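Local coordinates for protein 2-C-methyl-D-erythritol 4-phosphate cytidylyltransferase (Anaerococcus prevotii, PDB 4KT7) that probably transfers the cytidylyl group of CTP to 2-C-methyl-D-erythritol 4-phosphate, giving 4-CDP-2-C-methyl-D-erythritol and diphosphate, in the DXP pathway of isopentenyl diphosphate biosynthesis, at residues A[106-110]-A[121-125]; A[139-145]-A[156-160]; A[175-180]-A[196-202]. All blocks are in the same frame, centred on the assembly; numbering follows the deposited sequence.

Contact 1 of 3, residues A[106-110]-A[121-125]; sequences VLTHD and FLKTI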
loop_
_atom_site.group_PDB
_atom_site.type_symbol
_atom_site.label_atom_id
_atom_site.label_comp_id
_atom_site.label_asym_id
_atom_site.label_seq_id
_atom_site.Cartn_x
_atom_site.Cartn_y
_atom_site.Cartn_z
ATOM N N VAL A 106 15.677 21.304 -7.512
ATOM C CA VAL A 106 14.490 21.469 -6.677
ATOM C C VAL A 106 14.033 20.136 -6.118
ATOM O O VAL A 106 13.911 19.146 -6.853
ATOM C CB VAL A 106 13.326 22.176 -7.421
ATOM C CG1 VAL A 106 13.054 21.524 -8.751
ATOM C CG2 VAL A 106 12.055 22.191 -6.570
ATOM N N LEU A 107 13.830 20.108 -4.806
ATOM C CA LEU A 107 13.252 18.955 -4.129
ATOM C C LEU A 107 11.810 19.302 -3.748
ATOM O O LEU A 107 11.520 20.416 -3.303
ATOM C CB LEU A 107 14.097 18.628 -2.881
ATOM C CG LEU A 107 13.628 17.564 -1.881
ATOM C CD1 LEU A 107 14.846 16.848 -1.286
ATOM C CD2 LEU A 107 12.794 18.188 -0.762
ATOM N N THR A 108 10.891 18.361 -3.936
ATOM C CA THR A 108 9.502 18.593 -3.560
ATOM C C THR A 108 9.153 17.603 -2.464
ATOM O O THR A 108 9.713 16.511 -2.432
ATOM C CB THR A 108 8.558 18.390 -4.752
ATOM O OG1 THR A 108 8.654 17.026 -5.212
ATOM C CG2 THR A 108 8.966 19.310 -5.881
ATOM N N HIS A 109 8.237 17.965 -1.570
ATOM C CA HIS A 109 7.821 17.028 -0.520
ATOM C C HIS A 109 6.449 17.413 -0.002
ATOM O O HIS A 109 6.136 18.613 0.082
ATOM C CB HIS A 109 8.825 17.025 0.632
ATOM C CG HIS A 109 8.493 16.057 1.734
ATOM N ND1 HIS A 109 8.677 14.689 1.605
ATOM C CD2 HIS A 109 8.015 16.258 2.980
ATOM C CE1 HIS A 109 8.338 14.101 2.742
ATOM N NE2 HIS A 109 7.930 15.021 3.591
ATOM N N ASP A 110 5.641 16.403 0.346
ATOM C CA ASP A 110 4.289 16.631 0.864
ATOM C C ASP A 110 4.360 17.128 2.294
ATOM O O ASP A 110 4.946 16.465 3.164
ATOM C CB ASP A 110 3.456 15.333 0.878
ATOM C CG ASP A 110 3.236 14.740 -0.506
ATOM O OD1 ASP A 110 3.263 15.501 -1.505
ATOM O OD2 ASP A 110 3.019 13.500 -0.588
ATOM N N PHE A 121 15.981 12.742 2.942
ATOM C CA PHE A 121 16.169 13.958 2.145
ATOM C C PHE A 121 17.584 14.076 1.597
ATOM O O PHE A 121 17.773 14.462 0.445
ATOM C CB PHE A 121 15.839 15.202 2.971
ATOM C CG PHE A 121 14.367 15.354 3.260
ATOM C CD1 PHE A 121 13.516 15.902 2.314
ATOM C CD2 PHE A 121 13.839 14.949 4.481
ATOM C CE1 PHE A 121 12.146 16.053 2.583
ATOM C CE2 PHE A 121 12.485 15.091 4.750
ATOM C CZ PHE A 121 11.641 15.644 3.796
ATOM N N LEU A 122 18.577 13.761 2.426
ATOM C CA LEU A 122 19.974 13.779 1.984
ATOM C C LEU A 122 20.222 12.750 0.882
ATOM O O LEU A 122 20.922 13.030 -0.095
ATOM C CB LEU A 122 20.906 13.505 3.162
ATOM C CG LEU A 122 20.950 14.586 4.253
ATOM C CD1 LEU A 122 21.872 14.188 5.409
ATOM C CD2 LEU A 122 21.398 15.911 3.654
ATOM N N LYS A 123 19.640 11.559 1.023
ATOM C CA LYS A 123 19.802 10.521 0.005
ATOM C C LYS A 123 19.188 10.946 -1.311
ATOM O O LYS A 123 19.731 10.658 -2.387
ATOM C CB LYS A 123 19.166 9.209 0.466
ATOM C CG LYS A 123 20.007 8.460 1.504
ATOM C CD LYS A 123 19.123 7.521 2.339
ATOM C CE LYS A 123 18.435 6.481 1.464
ATOM N NZ LYS A 123 17.390 5.675 2.191
ATOM N N THR A 124 18.042 11.614 -1.232
ATOM C CA THR A 124 17.373 12.098 -2.434
ATOM C C THR A 124 18.229 13.179 -3.093
ATOM O O THR A 124 18.425 13.171 -4.307
ATOM C CB THR A 124 15.991 12.664 -2.085
ATOM O OG1 THR A 124 15.262 11.667 -1.373
ATOM C CG2 THR A 124 15.222 13.039 -3.336
ATOM N N ILE A 125 18.758 14.102 -2.293
ATOM C CA ILE A 125 19.641 15.145 -2.830
ATOM C C ILE A 125 20.922 14.556 -3.467
ATOM O O ILE A 125 21.309 14.926 -4.585
ATOM C CB ILE A 125 19.983 16.183 -1.731
ATOM C CG1 ILE A 125 18.749 17.021 -1.406
ATOM C CG2 ILE A 125 21.150 17.107 -2.131
ATOM C CD1 ILE A 125 18.985 17.996 -0.260
#
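Helix 121-125 packs on one face of strand 106-110 in the core of the Rossmann-like cytidylyltransferase fold, a buried, largely apolar strand-helix contact. The two short axes run roughly antiparallel, at 143°, and approach to 10.1 Å, a gap filled by side chains. Leu107 and His109, two apart on the strand and so on the same face, both point at the helix. Leu107 sits between helix turns: its CD2 lies 3.9 Å from Phe121 CD1 and its CD1 3.9 Å from Ile125 CG1, with Thr124 CG2 4.3 Å from Leu107 CD1. Phe121 swings its ring toward the strand and presents its edge to the face of the His109 imidazole, a T-shaped pair with centroids 4.8 Å apart and planes at 68°. His109 NE2 is held by Arg113 O in the intervening loop. Around this core, strand 106-110 is flanked in the sheet by parallel strand 10-16 and antiparallel strand 168-172, while Thr46 and Val47 of helix 39-48 also pack on Phe121.

Contact 2 of 3, residues A[139-145]-A[156-160]; sequences KSKDTVK and TPNRD
Segment 139-145 leaves a strand at Lys139, bends through a loop and is extended again from Val144, while 156-160 returns alongside; CA-CA spacings are 7.1 Å for Lys139-Asp160 and 7.0 Å for Thr143-Arg159, closing to 4.7 Å at Lys145-Thr156. Lys139 NZ makes a long salt bridge to Asp160 OD1 (3.6 Å). Ser140 OG donates to Asp142 O (2.5 Å), and water 1 links Ser140 O (2.8 Å) to Arg159 O (2.7 Å). Arg159 (chi1 -108°) reaches in: NH2 lies 2.5 Å from Lys141 O, and NE donates to Thr143 OG1 (2.8 Å; chi1 m). Water 2 joins Val144 O (2.9 Å) to Pro157 O (2.7 Å). Lys145 NZ (chi2 -96°) donates to Thr156 OG1 (3.0 Å) and forms a salt bridge to Asp192 of the second subunit, whose Glu198 bonds Thr156 OG1. In the returning loop, Asn158 OD1 accepts from Asp160 N (3.3 Å), an Asx turn. Val144 and Lys145 pair antiparallel with a strand of that subunit, at the base of hairpin 144-147/153-155, the protruding dimerization arm of IspD enzymes.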
loop_
_atom_site.group_PDB
_atom_site.type_symbol
_atom_site.label_atom_id
_atom_site.label_comp_id
_atom_site.label_asym_id
_atom_site.label_seq_id
_atom_site.Cartn_x
_atom_site.Cartn_y
_atom_site.Cartn_z
ATOM N N LYS A 139 9.395 -1.018 -1.916
ATOM C CA LYS A 139 8.900 -2.240 -2.520
ATOM C C LYS A 139 7.544 -2.549 -1.909
ATOM O O LYS A 139 7.367 -2.448 -0.688
ATOM C CB LYS A 139 9.846 -3.414 -2.296
ATOM C CG LYS A 139 9.378 -4.674 -3.022
ATOM C CD LYS A 139 10.338 -5.838 -2.782
ATOM C CE LYS A 139 11.568 -5.712 -3.675
ATOM N NZ LYS A 139 12.666 -6.585 -3.173
ATOM N N SER A 140 6.572 -2.880 -2.749
ATOM C CA SER A 140 5.230 -3.099 -2.233
ATOM C C SER A 140 5.217 -4.366 -1.410
ATOM O O SER A 140 5.650 -5.438 -1.873
ATOM C CB SER A 140 4.203 -3.198 -3.368
ATOM O OG SER A 140 2.940 -3.564 -2.835
ATOM N N LYS A 141 4.754 -4.228 -0.175
ATOM C CA LYS A 141 4.540 -5.368 0.690
ATOM C C LYS A 141 3.250 -6.109 0.354
ATOM O O LYS A 141 3.148 -7.294 0.612
ATOM C CB LYS A 141 4.522 -4.925 2.155
ATOM C CG LYS A 141 5.895 -4.712 2.749
ATOM C CD LYS A 141 5.787 -4.411 4.261
ATOM C CE LYS A 141 7.163 -4.168 4.876
ATOM N NZ LYS A 141 7.123 -3.789 6.324
ATOM N N ASP A 142 2.259 -5.415 -0.201
ATOM C CA ASP A 142 1.038 -6.082 -0.663
ATOM C C ASP A 142 1.228 -6.550 -2.100
ATOM O O ASP A 142 1.833 -5.853 -2.901
ATOM C CB ASP A 142 -0.153 -5.127 -0.616
ATOM C CG ASP A 142 -0.606 -4.832 0.790
ATOM O OD1 ASP A 142 -1.113 -5.763 1.452
ATOM O OD2 ASP A 142 -0.462 -3.669 1.227
ATOM N N THR A 143 0.707 -7.722 -2.439
ATOM C CA THR A 143 0.910 -8.230 -3.796
ATOM C C THR A 143 0.005 -7.537 -4.797
ATOM O O THR A 143 -1.221 -7.536 -4.645
ATOM C CB THR A 143 0.658 -9.739 -3.879
ATOM O OG1 THR A 143 1.618 -10.420 -3.067
ATOM C CG2 THR A 143 0.767 -10.231 -5.326
ATOM N N VAL A 144 0.617 -6.972 -5.837
ATOM C CA VAL A 144 -0.092 -6.248 -6.885
ATOM C C VAL A 144 -0.490 -7.135 -8.072
ATOM O O VAL A 144 0.276 -8.012 -8.478
ATOM C CB VAL A 144 0.788 -5.100 -7.418
ATOM C CG1 VAL A 144 0.203 -4.518 -8.695
ATOM C CG2 VAL A 144 0.917 -4.024 -6.352
ATOM N N LYS A 145 -1.696 -6.918 -8.612
ATOM C CA LYS A 145 -2.093 -7.536 -9.879
ATOM C C LYS A 145 -2.474 -6.429 -10.834
ATOM O O LYS A 145 -3.037 -5.419 -10.411
ATOM C CB LYS A 145 -3.317 -8.448 -9.713
ATOM C CG LYS A 145 -3.177 -9.536 -8.656
ATOM C CD LYS A 145 -2.735 -10.871 -9.217
ATOM C CE LYS A 145 -2.776 -11.934 -8.114
ATOM N NZ LYS A 145 -2.262 -13.251 -8.612
ATOM N N THR A 156 0.326 -11.014 -13.031
ATOM C CA THR A 156 0.929 -10.615 -11.776
ATOM C C THR A 156 2.328 -10.125 -12.081
ATOM O O THR A 156 3.163 -10.901 -12.547
ATOM C CB THR A 156 1.050 -11.798 -10.805
ATOM O OG1 THR A 156 -0.212 -12.470 -10.702
ATOM C CG2 THR A 156 1.480 -11.317 -9.422
ATOM N N PRO A 157 2.593 -8.834 -11.829
ATOM C CA PRO A 157 3.931 -8.326 -12.132
ATOM C C PRO A 157 4.935 -8.987 -11.225
ATOM O O PRO A 157 4.573 -9.431 -10.128
ATOM C CB PRO A 157 3.840 -6.835 -11.778
ATOM C CG PRO A 157 2.380 -6.513 -11.830
ATOM C CD PRO A 157 1.675 -7.769 -11.394
ATOM N N ASN A 158 6.174 -9.078 -11.692
ATOM C CA ASN A 158 7.267 -9.578 -10.879
ATOM C C ASN A 158 7.338 -8.720 -9.623
ATOM O O ASN A 158 7.569 -7.521 -9.712
ATOM C CB ASN A 158 8.575 -9.455 -11.670
ATOM C CG ASN A 158 9.743 -10.079 -10.955
ATOM O OD1 ASN A 158 9.715 -10.256 -9.728
ATOM N ND2 ASN A 158 10.782 -10.434 -11.715
ATOM N N ARG A 159 7.135 -9.337 -8.465
ATOM C CA ARG A 159 7.026 -8.633 -7.176
ATOM C C ARG A 159 8.237 -7.839 -6.737
ATOM O O ARG A 159 8.100 -6.865 -5.985
ATOM C CB ARG A 159 6.713 -9.625 -6.065
ATOM C CG ARG A 159 5.310 -9.519 -5.540
ATOM C CD ARG A 159 5.147 -10.368 -4.301
ATOM N NE ARG A 159 4.324 -9.716 -3.286
ATOM C CZ ARG A 159 4.781 -9.321 -2.101
ATOM N NH1 ARG A 159 6.056 -9.510 -1.778
ATOM N NH2 ARG A 159 3.961 -8.741 -1.236
ATOM N N ASP A 160 9.419 -8.275 -7.152
ATOM C CA ASP A 160 10.657 -7.587 -6.782
ATOM C C ASP A 160 10.795 -6.210 -7.421
ATOM O O ASP A 160 11.662 -5.418 -7.034
ATOM C CB ASP A 160 11.854 -8.427 -7.192
ATOM C CG ASP A 160 12.008 -9.653 -6.346
ATOM O OD1 ASP A 160 11.837 -9.527 -5.111
ATOM O OD2 ASP A 160 12.297 -10.729 -6.916
HETATM O O HOH W 1 5.883 -6.432 -4.442
HETATM O O HOH W 2 3.061 -8.599 -8.016
#

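Contact 3 of 3, residues A[175-180]-A[196-202]; sequences LIYAMY and LFEFFDR
Helical segment 175-180 lies against the short helix 196-199 and the turn that ends it, closest at Met179-Leu196 (CA-CA 6.5 Å). Selenomethionine Met179 (chi1 m, chi2 m) is the central knob. It fills a hollow walled by Leu196, Phe197, Phe200 and Arg202: CB is 4.0 Å from Leu196 CD1, SE 4.0 Å from Phe200 CB, and CE 3.5 Å from Arg202 NH1. SE also makes Met-aromatic contacts with the Phe197 and Phe200 rings. Conversely, Leu196 (m, t) inserts CD1 among Ile176 CD1 (4.2 Å), Met179 CB and Tyr180 CD1 (3.8 Å). Leu175 (t, p) abuts the Phe197 ring edge, CD2 to CE2 3.6 Å, and sets CD1 over the Arg202 guanidinium, 3.5 Å from NH2. Phe200 leaves the helix, and Asp201, at positive phi, is C-prime of a Schellman motif: Arg202 N bonds Phe197 O (3.0 Å), Asp201 N Glu198 O (3.3 Å). With its charge met by Glu204, Arg202 adds aliphatic and planar surface to a contact held by apolar packing and dispersion.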
loop_
_atom_site.group_PDB
_atom_site.type_symbol
_atom_site.label_atom_id
_atom_site.label_comp_id
_atom_site.label_asym_id
_atom_site.label_seq_id
_atom_site.Cartn_x
_atom_site.Cartn_y
_atom_site.Cartn_z
ATOM N N LEU A 175 14.743 21.566 -16.039
ATOM C CA LEU A 175 14.081 20.443 -16.657
ATOM C C LEU A 175 12.672 20.299 -16.127
ATOM O O LEU A 175 11.730 20.287 -16.907
ATOM C CB LEU A 175 14.876 19.169 -16.422
ATOM C CG LEU A 175 14.382 17.934 -17.171
ATOM C CD1 LEU A 175 14.224 18.250 -18.648
ATOM C CD2 LEU A 175 15.386 16.789 -16.972
ATOM N N ILE A 176 12.511 20.200 -14.805
ATOM C CA ILE A 176 11.167 20.053 -14.254
ATOM C C ILE A 176 10.286 21.258 -14.553
ATOM O O ILE A 176 9.101 21.098 -14.842
ATOM C CB ILE A 176 11.156 19.705 -12.744
ATOM C CG1 ILE A 176 9.787 19.173 -12.325
ATOM C CG2 ILE A 176 11.525 20.900 -11.894
ATOM C CD1 ILE A 176 9.375 17.923 -13.107
ATOM N N TYR A 177 10.856 22.464 -14.523
ATOM C CA TYR A 177 10.080 23.644 -14.879
ATOM C C TYR A 177 9.617 23.549 -16.334
ATOM O O TYR A 177 8.458 23.848 -16.641
ATOM C CB TYR A 177 10.900 24.923 -14.671
ATOM C CG TYR A 177 10.088 26.209 -14.729
ATOM C CD1 TYR A 177 9.729 26.782 -15.947
ATOM C CD2 TYR A 177 9.700 26.867 -13.561
ATOM C CE1 TYR A 177 8.994 27.970 -15.999
ATOM C CE2 TYR A 177 8.979 28.066 -13.608
ATOM C CZ TYR A 177 8.628 28.606 -14.824
ATOM O OH TYR A 177 7.906 29.777 -14.866
ATOM N N ALA A 178 10.515 23.150 -17.236
ATOM C CA ALA A 178 10.148 23.037 -18.655
ATOM C C ALA A 178 9.065 21.970 -18.859
ATOM O O ALA A 178 8.111 22.158 -19.624
ATOM C CB ALA A 178 11.377 22.722 -19.512
HETATM N N MSE A 179 9.211 20.852 -18.165
HETATM C CA MSE A 179 8.224 19.778 -18.227
HETATM C C MSE A 179 6.874 20.291 -17.736
HETATM O O MSE A 179 5.832 19.922 -18.275
HETATM C CB MSE A 179 8.656 18.603 -17.337
HETATM C CG MSE A 179 9.884 17.785 -17.799
HETATM SE SE MSE A 179 9.593 17.041 -19.566
HETATM C CE MSE A 179 10.513 18.437 -20.574
ATOM N N TYR A 180 6.899 21.128 -16.699
ATOM C CA TYR A 180 5.674 21.679 -16.135
ATOM C C TYR A 180 4.948 22.594 -17.114
ATOM O O TYR A 180 3.710 22.556 -17.231
ATOM C CB TYR A 180 5.945 22.369 -14.787
ATOM C CG TYR A 180 5.354 21.583 -13.642
ATOM C CD1 TYR A 180 6.049 20.538 -13.062
ATOM C CD2 TYR A 180 4.063 21.839 -13.199
ATOM C CE1 TYR A 180 5.494 19.789 -12.022
ATOM C CE2 TYR A 180 3.496 21.099 -12.179
ATOM C CZ TYR A 180 4.214 20.073 -11.597
ATOM O OH TYR A 180 3.645 19.335 -10.583
ATOM N N LEU A 196 5.840 12.860 -15.685
ATOM C CA LEU A 196 6.020 13.818 -16.775
ATOM C C LEU A 196 7.104 13.316 -17.733
ATOM O O LEU A 196 7.046 13.542 -18.941
ATOM C CB LEU A 196 6.375 15.202 -16.226
ATOM C CG LEU A 196 5.223 15.931 -15.511
ATOM C CD1 LEU A 196 5.697 17.284 -14.967
ATOM C CD2 LEU A 196 4.053 16.139 -16.453
ATOM N N PHE A 197 8.073 12.587 -17.193
ATOM C CA PHE A 197 9.176 12.108 -18.003
ATOM C C PHE A 197 8.738 11.085 -19.027
ATOM O O PHE A 197 9.331 10.986 -20.101
ATOM C CB PHE A 197 10.308 11.597 -17.113
ATOM C CG PHE A 197 11.088 12.704 -16.479
ATOM C CD1 PHE A 197 10.527 13.469 -15.463
ATOM C CD2 PHE A 197 12.366 13.007 -16.912
ATOM C CE1 PHE A 197 11.240 14.516 -14.897
ATOM C CE2 PHE A 197 13.078 14.046 -16.337
ATOM C CZ PHE A 197 12.502 14.804 -15.336
ATOM N N GLU A 198 7.681 10.342 -18.705
ATOM C CA GLU A 198 7.149 9.363 -19.637
ATOM C C GLU A 198 6.279 10.040 -20.668
ATOM O O GLU A 198 6.358 9.733 -21.856
ATOM C CB GLU A 198 6.355 8.284 -18.894
ATOM C CG GLU A 198 7.215 7.406 -18.004
ATOM C CD GLU A 198 6.393 6.625 -16.982
ATOM O OE1 GLU A 198 5.550 5.775 -17.388
ATOM O OE2 GLU A 198 6.596 6.865 -15.768
ATOM N N PHE A 199 5.453 10.983 -20.235
ATOM C CA PHE A 199 4.553 11.648 -21.183
ATOM C C PHE A 199 5.299 12.435 -22.255
ATOM O O PHE A 199 4.834 12.568 -23.385
ATOM C CB PHE A 199 3.576 12.575 -20.460
ATOM C CG PHE A 199 2.434 11.850 -19.817
ATOM C CD1 PHE A 199 1.576 11.072 -20.585
ATOM C CD2 PHE A 199 2.208 11.950 -18.454
ATOM C CE1 PHE A 199 0.513 10.390 -19.999
ATOM C CE2 PHE A 199 1.145 11.276 -17.861
ATOM C CZ PHE A 199 0.300 10.491 -18.635
ATOM N N PHE A 200 6.465 12.958 -21.912
ATOM C CA PHE A 200 7.159 13.790 -22.891
ATOM C C PHE A 200 8.395 13.122 -23.458
ATOM O O PHE A 200 9.292 13.788 -23.944
ATOM C CB PHE A 200 7.438 15.176 -22.317
ATOM C CG PHE A 200 6.187 15.893 -21.931
ATOM C CD1 PHE A 200 5.278 16.294 -22.902
ATOM C CD2 PHE A 200 5.871 16.103 -20.600
ATOM C CE1 PHE A 200 4.087 16.934 -22.545
ATOM C CE2 PHE A 200 4.683 16.742 -20.240
ATOM C CZ PHE A 200 3.794 17.152 -21.212
ATOM N N ASP A 201 8.413 11.792 -23.387
ATOM C CA ASP A 201 9.371 10.999 -24.139
ATOM C C ASP A 201 10.814 11.301 -23.767
ATOM O O ASP A 201 11.692 11.317 -24.626
ATOM C CB ASP A 201 9.132 11.208 -25.632
ATOM C CG ASP A 201 7.861 10.520 -26.104
ATOM O OD1 ASP A 201 7.439 9.561 -25.420
ATOM O OD2 ASP A 201 7.290 10.927 -27.138
ATOM N N ARG A 202 11.053 11.570 -22.494
ATOM C CA ARG A 202 12.404 11.868 -22.040
ATOM C C ARG A 202 13.238 10.603 -21.923
ATOM O O ARG A 202 12.754 9.566 -21.448
ATOM C CB ARG A 202 12.365 12.590 -20.693
ATOM C CG ARG A 202 11.558 13.853 -20.734
ATOM C CD ARG A 202 12.027 14.745 -21.864
ATOM N NE ARG A 202 13.373 15.251 -21.632
ATOM C CZ ARG A 202 13.796 16.441 -22.044
ATOM N NH1 ARG A 202 12.965 17.244 -22.697
ATOM N NH2 ARG A 202 15.039 16.835 -21.793
#

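Overall arrangement
Along the chain the three contacts follow in series, all in the one cytidylyltransferase fold. Contact 1 is the most central, about 7 Å from the chain centre; contact 3 lies about 17 Å out and contact 2 about 23 Å. Contacts 1 and 3 have centres about 18 Å apart and touch, Val106 CG1 to Ile176 CG2 at 3.6 Å, because strands 105-110 and 168-172 are neighbours in the main sheet and helix 173-184 follows the latter. Contact 2 stands apart, its nearest atoms about 11 Å from contact 1 and 14 Å from contact 3. Across the dimer, however, Thr156 OG1 of contact 2 bonds Glu198 OE2 of contact 3 in the second subunit, tying one subunit's arm to the other's body.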